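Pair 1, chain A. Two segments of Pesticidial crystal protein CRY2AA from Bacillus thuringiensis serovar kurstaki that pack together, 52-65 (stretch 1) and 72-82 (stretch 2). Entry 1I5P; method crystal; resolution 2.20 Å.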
# COMPACT_ATOMS: atom_id res chain seq x y z
N PRO A 52 12.51 6.11 8.87
CA PRO A 52 12.93 5.42 7.65
C PRO A 52 13.15 3.91 7.78
O PRO A 52 12.96 3.17 6.82
CB PRO A 52 14.20 6.15 7.25
CG PRO A 52 14.72 6.68 8.57
CD PRO A 52 13.45 7.21 9.16
N VAL A 53 13.57 3.45 8.96
CA VAL A 53 13.80 2.03 9.16
C VAL A 53 12.55 1.19 8.84
O VAL A 53 12.66 0.04 8.42
CB VAL A 53 14.24 1.73 10.61
CG1 VAL A 53 13.10 1.99 11.58
CG2 VAL A 53 14.72 0.29 10.72
N VAL A 54 11.36 1.76 9.04
CA VAL A 54 10.14 1.00 8.77
C VAL A 54 10.10 0.62 7.29
O VAL A 54 9.66 -0.47 6.93
CB VAL A 54 8.86 1.79 9.16
CG1 VAL A 54 8.95 2.24 10.61
CG2 VAL A 54 8.66 2.98 8.23
N GLY A 55 10.58 1.53 6.45
CA GLY A 55 10.60 1.28 5.02
C GLY A 55 11.61 0.20 4.68
O GLY A 55 11.34 -0.66 3.83
N THR A 56 12.76 0.23 5.34
CA THR A 56 13.79 -0.78 5.10
C THR A 56 13.29 -2.15 5.53
O THR A 56 13.43 -3.13 4.79
CB THR A 56 15.08 -0.46 5.89
OG1 THR A 56 15.55 0.85 5.53
CG2 THR A 56 16.17 -1.47 5.55
N VAL A 57 12.71 -2.23 6.73
CA VAL A 57 12.22 -3.50 7.24
C VAL A 57 11.14 -4.10 6.34
O VAL A 57 11.18 -5.29 6.02
CB VAL A 57 11.65 -3.36 8.67
CG1 VAL A 57 11.06 -4.69 9.14
CG2 VAL A 57 12.75 -2.92 9.62
N SER A 58 10.17 -3.29 5.94
CA SER A 58 9.11 -3.80 5.09
C SER A 58 9.69 -4.28 3.76
O SER A 58 9.33 -5.35 3.27
CB SER A 58 8.05 -2.72 4.86
OG SER A 58 8.63 -1.52 4.38
N SER A 59 10.61 -3.50 3.18
CA SER A 59 11.24 -3.88 1.92
C SER A 59 11.96 -5.21 2.11
O SER A 59 11.90 -6.10 1.26
CB SER A 59 12.23 -2.80 1.49
OG SER A 59 11.56 -1.57 1.24
N PHE A 60 12.64 -5.32 3.25
CA PHE A 60 13.37 -6.52 3.62
C PHE A 60 12.44 -7.74 3.70
O PHE A 60 12.74 -8.80 3.14
CB PHE A 60 14.06 -6.29 4.97
CG PHE A 60 14.56 -7.55 5.63
CD1 PHE A 60 15.73 -8.16 5.21
CD2 PHE A 60 13.85 -8.10 6.70
CE1 PHE A 60 16.21 -9.30 5.84
CE2 PHE A 60 14.32 -9.25 7.34
CZ PHE A 60 15.51 -9.85 6.90
N LEU A 61 11.32 -7.59 4.40
CA LEU A 61 10.39 -8.70 4.54
C LEU A 61 9.80 -9.09 3.18
O LEU A 61 9.67 -10.28 2.87
CB LEU A 61 9.28 -8.35 5.54
CG LEU A 61 9.80 -8.14 6.97
CD1 LEU A 61 8.64 -7.79 7.90
CD2 LEU A 61 10.51 -9.41 7.44
N LEU A 62 9.47 -8.09 2.37
CA LEU A 62 8.93 -8.34 1.03
C LEU A 62 9.92 -9.21 0.23
O LEU A 62 9.51 -10.15 -0.45
CB LEU A 62 8.69 -7.02 0.30
CG LEU A 62 7.42 -6.23 0.66
CD1 LEU A 62 7.49 -4.82 0.11
CD2 LEU A 62 6.19 -6.96 0.12
N LYS A 63 11.20 -8.90 0.34
CA LYS A 63 12.24 -9.65 -0.37
C LYS A 63 12.46 -11.06 0.17
O LYS A 63 12.83 -11.97 -0.58
CB LYS A 63 13.55 -8.87 -0.36
CG LYS A 63 13.56 -7.67 -1.29
CD LYS A 63 14.89 -6.94 -1.25
CE LYS A 63 14.99 -5.92 -2.37
NZ LYS A 63 15.12 -6.53 -3.72
N LYS A 64 12.25 -11.25 1.47
CA LYS A 64 12.41 -12.57 2.07
C LYS A 64 11.32 -13.50 1.56
O LYS A 64 11.58 -14.65 1.20
CB LYS A 64 12.32 -12.48 3.60
CG LYS A 64 13.61 -12.05 4.27
CD LYS A 64 14.72 -13.08 4.07
CE LYS A 64 15.98 -12.70 4.83
NZ LYS A 64 17.10 -13.65 4.59
N VAL A 65 10.09 -12.99 1.54
CA VAL A 65 8.93 -13.75 1.07
C VAL A 65 8.99 -13.90 -0.45
O VAL A 65 8.52 -14.90 -1.00
CB VAL A 65 7.62 -13.02 1.45
CG1 VAL A 65 6.42 -13.70 0.80
CG2 VAL A 65 7.46 -12.99 2.97
N ARG A 72 15.63 -17.89 6.31
CA ARG A 72 15.86 -17.37 7.65
C ARG A 72 15.76 -15.85 7.68
O ARG A 72 16.52 -15.15 6.99
CB ARG A 72 17.22 -17.83 8.16
CG ARG A 72 17.44 -17.63 9.64
CD ARG A 72 18.84 -18.07 10.05
NE ARG A 72 19.10 -17.79 11.47
CZ ARG A 72 20.28 -17.98 12.06
NH1 ARG A 72 21.31 -18.44 11.36
NH2 ARG A 72 20.42 -17.70 13.35
N ILE A 73 14.84 -15.35 8.49
CA ILE A 73 14.61 -13.92 8.60
C ILE A 73 15.16 -13.25 9.85
O ILE A 73 15.82 -12.22 9.78
CB ILE A 73 13.09 -13.61 8.55
CG1 ILE A 73 12.49 -14.04 7.21
CG2 ILE A 73 12.85 -12.12 8.76
CD1 ILE A 73 10.96 -13.96 7.16
N LEU A 74 14.88 -13.85 11.01
CA LEU A 74 15.26 -13.27 12.30
C LEU A 74 16.66 -12.70 12.47
O LEU A 74 16.82 -11.62 13.03
CB LEU A 74 14.97 -14.26 13.43
CG LEU A 74 14.84 -13.58 14.80
CD1 LEU A 74 13.62 -12.66 14.79
CD2 LEU A 74 14.73 -14.61 15.91
N SER A 75 17.69 -13.41 12.01
CA SER A 75 19.05 -12.91 12.18
C SER A 75 19.30 -11.59 11.46
O SER A 75 19.84 -10.65 12.05
CB SER A 75 20.07 -13.95 11.73
OG SER A 75 21.38 -13.48 12.00
N GLU A 76 18.93 -11.51 10.19
CA GLU A 76 19.14 -10.28 9.44
C GLU A 76 18.17 -9.20 9.89
O GLU A 76 18.53 -8.03 9.94
CB GLU A 76 19.01 -10.55 7.94
CG GLU A 76 20.17 -11.36 7.38
CD GLU A 76 19.95 -11.85 5.96
OE1 GLU A 76 20.80 -12.62 5.46
OE2 GLU A 76 18.93 -11.48 5.35
N LEU A 77 16.95 -9.60 10.24
CA LEU A 77 15.98 -8.62 10.71
C LEU A 77 16.53 -7.89 11.93
O LEU A 77 16.47 -6.66 12.00
CB LEU A 77 14.67 -9.31 11.09
CG LEU A 77 13.66 -8.39 11.79
CD1 LEU A 77 13.32 -7.20 10.91
CD2 LEU A 77 12.41 -9.19 12.13
N TRP A 78 17.06 -8.66 12.87
CA TRP A 78 17.64 -8.12 14.10
C TRP A 78 18.71 -7.08 13.76
O TRP A 78 18.80 -6.03 14.41
CB TRP A 78 18.26 -9.25 14.93
CG TRP A 78 18.90 -8.81 16.21
CD1 TRP A 78 18.30 -8.73 17.44
CD2 TRP A 78 20.26 -8.41 16.41
NE1 TRP A 78 19.20 -8.30 18.38
CE2 TRP A 78 20.41 -8.10 17.78
CE3 TRP A 78 21.37 -8.28 15.56
CZ2 TRP A 78 21.63 -7.66 18.32
CZ3 TRP A 78 22.58 -7.85 16.10
CH2 TRP A 78 22.70 -7.55 17.47
N GLY A 79 19.50 -7.38 12.74
CA GLY A 79 20.57 -6.49 12.32
C GLY A 79 20.10 -5.18 11.72
O GLY A 79 20.87 -4.22 11.63
N ILE A 80 18.85 -5.13 11.30
CA ILE A 80 18.28 -3.92 10.71
C ILE A 80 17.56 -3.06 11.75
O ILE A 80 17.81 -1.86 11.87
CB ILE A 80 17.27 -4.27 9.60
CG1 ILE A 80 17.99 -4.93 8.42
CG2 ILE A 80 16.53 -3.00 9.15
CD1 ILE A 80 17.05 -5.49 7.36
N ILE A 81 16.67 -3.70 12.50
CA ILE A 81 15.88 -3.01 13.51
C ILE A 81 16.66 -2.71 14.80
O ILE A 81 16.32 -1.80 15.55
CB ILE A 81 14.59 -3.81 13.83
CG1 ILE A 81 13.59 -2.91 14.56
CG2 ILE A 81 14.93 -5.03 14.67
CD1 ILE A 81 13.21 -1.66 13.79
N PHE A 82 17.72 -3.48 15.03
CA PHE A 82 18.60 -3.28 16.20
C PHE A 82 20.03 -3.24 15.67
O PHE A 82 20.83 -4.14 15.93
CB PHE A 82 18.47 -4.44 17.19
CG PHE A 82 17.17 -4.48 17.95
CD1 PHE A 82 16.32 -5.57 17.83
CD2 PHE A 82 16.81 -3.43 18.79
CE1 PHE A 82 15.13 -5.63 18.55
CE2 PHE A 82 15.61 -3.48 19.51
CZ PHE A 82 14.77 -4.59 19.39
O HOH W 1 17.59 -16.65 4.39

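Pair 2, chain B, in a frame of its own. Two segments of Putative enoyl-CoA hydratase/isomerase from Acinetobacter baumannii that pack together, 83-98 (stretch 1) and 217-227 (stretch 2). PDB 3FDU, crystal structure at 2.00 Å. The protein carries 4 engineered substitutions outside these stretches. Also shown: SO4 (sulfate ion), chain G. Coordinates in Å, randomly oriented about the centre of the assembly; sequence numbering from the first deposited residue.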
# COMPACT_ATOMS: atom_id res chain seq x y z
N ALA B 83 2.07 21.25 20.33
CA ALA B 83 2.89 20.04 20.14
C ALA B 83 3.49 20.04 18.74
O ALA B 83 4.64 19.65 18.57
CB ALA B 83 2.04 18.80 20.38
N GLY B 84 2.73 20.52 17.74
CA GLY B 84 3.20 20.56 16.34
C GLY B 84 4.35 21.51 16.03
O GLY B 84 4.90 21.50 14.94
N GLN B 85 4.74 22.34 17.00
CA GLN B 85 5.89 23.22 16.81
C GLN B 85 7.12 22.71 17.56
O GLN B 85 8.16 23.38 17.59
CB GLN B 85 5.53 24.67 17.26
CG GLN B 85 4.35 25.26 16.50
CD GLN B 85 4.68 25.46 15.05
OE1 GLN B 85 5.71 26.05 14.72
NE2 GLN B 85 3.80 25.00 14.17
N VAL B 86 7.04 21.51 18.13
CA VAL B 86 8.24 20.89 18.74
C VAL B 86 9.21 20.47 17.58
O VAL B 86 8.73 19.98 16.56
CB VAL B 86 7.84 19.74 19.69
CG1 VAL B 86 9.07 18.96 20.23
CG2 VAL B 86 7.04 20.31 20.93
N PRO B 87 10.55 20.68 17.73
CA PRO B 87 11.48 20.68 16.56
C PRO B 87 11.39 19.51 15.58
O PRO B 87 11.35 19.77 14.39
CB PRO B 87 12.88 20.78 17.20
CG PRO B 87 12.59 21.63 18.50
CD PRO B 87 11.26 21.03 18.98
N PRO B 88 11.29 18.26 16.05
CA PRO B 88 11.20 17.19 15.02
C PRO B 88 9.96 17.32 14.12
O PRO B 88 10.04 17.00 12.97
CB PRO B 88 11.06 15.89 15.82
CG PRO B 88 11.41 16.22 17.26
CD PRO B 88 11.32 17.72 17.43
N PHE B 89 8.80 17.72 14.66
CA PHE B 89 7.61 17.91 13.79
C PHE B 89 7.76 19.06 12.80
O PHE B 89 7.22 19.02 11.67
CB PHE B 89 6.36 18.05 14.65
CG PHE B 89 6.25 16.97 15.67
CD1 PHE B 89 5.82 15.73 15.31
CD2 PHE B 89 6.59 17.21 17.00
CE1 PHE B 89 5.71 14.71 16.26
CE2 PHE B 89 6.52 16.20 17.94
CZ PHE B 89 6.10 14.93 17.57
N VAL B 90 8.50 20.09 13.21
CA VAL B 90 8.82 21.23 12.31
C VAL B 90 9.64 20.75 11.09
O VAL B 90 9.33 21.07 9.94
CB VAL B 90 9.58 22.39 13.05
CG1 VAL B 90 10.08 23.51 12.03
CG2 VAL B 90 8.67 23.05 14.13
N LEU B 91 10.67 19.94 11.34
CA LEU B 91 11.47 19.32 10.26
C LEU B 91 10.59 18.45 9.38
O LEU B 91 10.63 18.57 8.13
CB LEU B 91 12.64 18.50 10.84
CG LEU B 91 13.42 17.63 9.83
CD1 LEU B 91 13.92 18.52 8.71
CD2 LEU B 91 14.62 16.93 10.55
N LEU B 92 9.81 17.55 9.99
CA LEU B 92 8.99 16.66 9.19
C LEU B 92 8.01 17.41 8.31
O LEU B 92 7.80 17.02 7.16
CB LEU B 92 8.27 15.61 10.04
CG LEU B 92 9.18 14.51 10.65
CD1 LEU B 92 8.60 13.97 12.00
CD2 LEU B 92 9.40 13.39 9.68
N LYS B 93 7.34 18.45 8.84
CA LYS B 93 6.47 19.27 7.98
C LYS B 93 7.22 20.07 6.90
O LYS B 93 6.72 20.22 5.77
CB LYS B 93 5.55 20.21 8.82
CG LYS B 93 4.55 19.42 9.69
CD LYS B 93 3.65 20.33 10.58
CE LYS B 93 4.47 20.97 11.69
NZ LYS B 93 3.57 21.78 12.61
N SER B 94 8.38 20.65 7.23
CA SER B 94 9.16 21.32 6.22
C SER B 94 9.51 20.38 5.05
O SER B 94 9.53 20.78 3.91
CB SER B 94 10.48 21.84 6.77
OG SER B 94 10.24 23.00 7.57
N ALA B 95 9.89 19.17 5.38
CA ALA B 95 10.19 18.18 4.40
C ALA B 95 8.93 17.83 3.59
O ALA B 95 8.97 17.84 2.37
CB ALA B 95 10.83 16.93 5.06
N ALA B 96 7.81 17.55 4.28
CA ALA B 96 6.57 17.23 3.57
C ALA B 96 6.16 18.32 2.57
O ALA B 96 5.64 18.00 1.49
CB ALA B 96 5.40 16.95 4.56
N ARG B 97 6.38 19.59 2.92
CA ARG B 97 5.94 20.72 2.07
C ARG B 97 6.94 21.14 0.96
O ARG B 97 6.56 21.90 0.07
CB ARG B 97 5.62 21.97 2.92
CG ARG B 97 4.37 21.87 3.76
CD ARG B 97 4.34 22.98 4.80
NE ARG B 97 2.98 23.16 5.31
CZ ARG B 97 2.66 23.44 6.57
NH1 ARG B 97 1.38 23.59 6.90
NH2 ARG B 97 3.61 23.54 7.50
N LEU B 98 8.19 20.69 1.01
CA LEU B 98 9.16 21.00 -0.07
C LEU B 98 8.54 20.71 -1.46
O LEU B 98 8.06 19.62 -1.74
CB LEU B 98 10.46 20.22 0.13
CG LEU B 98 11.58 20.48 -0.87
CD1 LEU B 98 12.07 21.91 -0.78
CD2 LEU B 98 12.73 19.50 -0.64
N ASP B 217 -3.19 15.58 -1.15
CA ASP B 217 -3.70 15.53 0.26
C ASP B 217 -2.72 16.07 1.29
O ASP B 217 -2.82 15.73 2.48
CB ASP B 217 -4.04 14.09 0.65
CG ASP B 217 -2.85 13.15 0.47
OD1 ASP B 217 -1.85 13.54 -0.21
OD2 ASP B 217 -2.91 12.02 0.99
N LEU B 218 -1.80 16.93 0.87
CA LEU B 218 -0.81 17.53 1.77
C LEU B 218 -1.43 18.06 3.06
O LEU B 218 -0.87 17.86 4.17
CB LEU B 218 0.03 18.63 1.07
CG LEU B 218 1.20 19.31 1.83
CD1 LEU B 218 2.19 18.27 2.43
CD2 LEU B 218 1.97 20.33 0.94
N ASP B 219 -2.59 18.74 2.95
CA ASP B 219 -3.24 19.31 4.14
C ASP B 219 -3.59 18.25 5.15
O ASP B 219 -3.36 18.44 6.35
CB ASP B 219 -4.51 20.09 3.80
CG ASP B 219 -4.22 21.44 3.19
OD1 ASP B 219 -3.06 21.93 3.29
OD2 ASP B 219 -5.17 22.03 2.59
N GLN B 220 -4.12 17.12 4.67
CA GLN B 220 -4.40 15.98 5.56
C GLN B 220 -3.15 15.33 6.17
O GLN B 220 -3.21 14.81 7.29
CB GLN B 220 -5.19 14.87 4.85
CG GLN B 220 -6.62 15.23 4.51
CD GLN B 220 -6.74 16.53 3.69
OE1 GLN B 220 -7.39 17.49 4.13
NE2 GLN B 220 -6.11 16.57 2.50
N ILE B 221 -2.06 15.28 5.40
CA ILE B 221 -0.76 14.78 5.91
C ILE B 221 -0.28 15.70 7.05
O ILE B 221 0.17 15.25 8.12
CB ILE B 221 0.29 14.68 4.76
CG1 ILE B 221 -0.17 13.63 3.72
CG2 ILE B 221 1.75 14.38 5.28
CD1 ILE B 221 0.80 13.62 2.48
N ILE B 222 -0.34 17.00 6.83
CA ILE B 222 0.03 17.95 7.85
C ILE B 222 -0.82 17.75 9.10
O ILE B 222 -0.29 17.68 10.21
CB ILE B 222 -0.09 19.41 7.35
CG1 ILE B 222 0.86 19.69 6.18
CG2 ILE B 222 0.27 20.34 8.44
CD1 ILE B 222 2.33 19.59 6.55
N GLU B 223 -2.14 17.63 8.93
CA GLU B 223 -3.06 17.33 10.04
C GLU B 223 -2.71 16.05 10.80
O GLU B 223 -2.83 16.00 12.04
CB GLU B 223 -4.53 17.27 9.55
CG GLU B 223 -5.12 18.69 9.30
CD GLU B 223 -6.38 18.70 8.38
OE1 GLU B 223 -6.74 17.65 7.82
OE2 GLU B 223 -6.99 19.80 8.23
N CYS B 224 -2.30 15.00 10.07
CA CYS B 224 -1.90 13.74 10.71
C CYS B 224 -0.63 13.94 11.54
O CYS B 224 -0.57 13.54 12.71
CB CYS B 224 -1.70 12.64 9.67
SG CYS B 224 -1.16 11.04 10.39
N ILE B 225 0.39 14.59 10.96
CA ILE B 225 1.60 14.92 11.73
C ILE B 225 1.28 15.65 13.06
O ILE B 225 1.81 15.31 14.12
CB ILE B 225 2.59 15.71 10.85
CG1 ILE B 225 3.11 14.75 9.76
CG2 ILE B 225 3.82 16.32 11.71
CD1 ILE B 225 3.88 15.44 8.59
N ASP B 226 0.37 16.63 12.99
CA ASP B 226 0.02 17.49 14.16
C ASP B 226 -0.74 16.70 15.21
O ASP B 226 -0.51 16.87 16.39
CB ASP B 226 -0.76 18.73 13.72
CG ASP B 226 0.15 19.82 13.06
OD1 ASP B 226 1.39 19.86 13.24
OD2 ASP B 226 -0.39 20.68 12.36
N HIS B 227 -1.63 15.83 14.79
CA HIS B 227 -2.45 15.12 15.76
C HIS B 227 -1.58 14.00 16.40
O HIS B 227 -1.69 13.70 17.59
CB HIS B 227 -3.69 14.52 15.08
CG HIS B 227 -4.38 13.51 15.94
ND1 HIS B 227 -4.83 13.81 17.21
CD2 HIS B 227 -4.65 12.20 15.74
CE1 HIS B 227 -5.38 12.74 17.75
NE2 HIS B 227 -5.28 11.74 16.88
S SO4 G . 2.66 24.75 10.42
O1 SO4 G . 1.47 24.15 9.80
O2 SO4 G . 2.28 25.79 11.36
O3 SO4 G . 3.50 23.74 11.06
O4 SO4 G . 3.51 25.30 9.35
O HOH W 2 -1.55 22.65 5.91

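What backbone arrangement do the two pairs share? Each sets two helices side by side and nearly antiparallel, with an interhelical angle of 166° and an axis separation of 10.1 Å in pair 1, against 169° and 10.5 Å in pair 2. Over 14 central residues the backbones superpose with an RMSD of 0.6 Å. The buried surface is also similar, 565 Å² in pair 1 and 489 Å² in pair 2.

Which inward position is kept most faithfully? Ile80(A) matches Ile225(B); both point toward the partner helix, share the m, t rotamer, and have side-chain centres only 0.9 Å apart. Ile80(A) is a knob among Val53(A), Thr56(A), Val57(A) and Phe60(A), with its CG2 3.9 Å from Thr56(A) CG2. In pair 2, Ile225(B) CG2 lies 4.2 Å from Phe89(B) CD1, at the ring edge, and 3.8 Å from Lys93(B) CG. Phe89(B) thus occupies the position of Val53(A), whose CG2 is 4.1 Å from Ile80(A) CG2, while Leu92(B) replaces Thr56(A).

How do a phenylalanine and an alanine fill the same place? Phe60(A) matches Ala96(B), and both point toward the other helix. The large ring covers several neighbours: Ile80(A) CD1 sits over one face, 4.0 Å from the ring centroid in a CH-pi contact, and Ile73(A) CG2 is 3.5 Å from Phe60(A) CE2. Ala96(B) offers a single methyl, and Leu218(B), the match of Ile73(A), reaches in to meet it, its CD1 4.1 Å from Ala96(B) CB and 3.6 Å from Ala96(B) O.

What happens where an apolar side chain is matched by a charged one? Val57(A) packs CG1 against Leu77(A) CD1 at 3.8 Å and lies near Ile81(A); its counterpart Lys93(B) keeps the apolar contact through its chain, with CG 3.8 Å from Ile222(B) CD1, the match of Leu77(A). Beyond that, Lys93(B) NZ forms a salt bridge with Asp226(B) OD1 at 3.0 Å, Asp226(B) standing where Ile81(A) does. Leu61(A) likewise gives way to Arg97(B): Leu61(A) CD2 rests 3.8 Å from Ile73(A) CG2, whereas Arg97(B) places its CG 4.0 Å from Leu218(B) CD2 and a guanidinium face over Ile222(B) CD1.

Where does pair 1 put its own charges? Lys64(A) NZ forms a salt bridge with Glu76(A) OE2 at 2.9 Å and a hydrogen bond to Arg72(A) O at 2.9 Å. Glu76(A) matches the apolar Ile221(B), while the pair 2 bridge of Lys93(B) and Asp226(B) occupies the apolar positions of Val57(A) and Ile81(A).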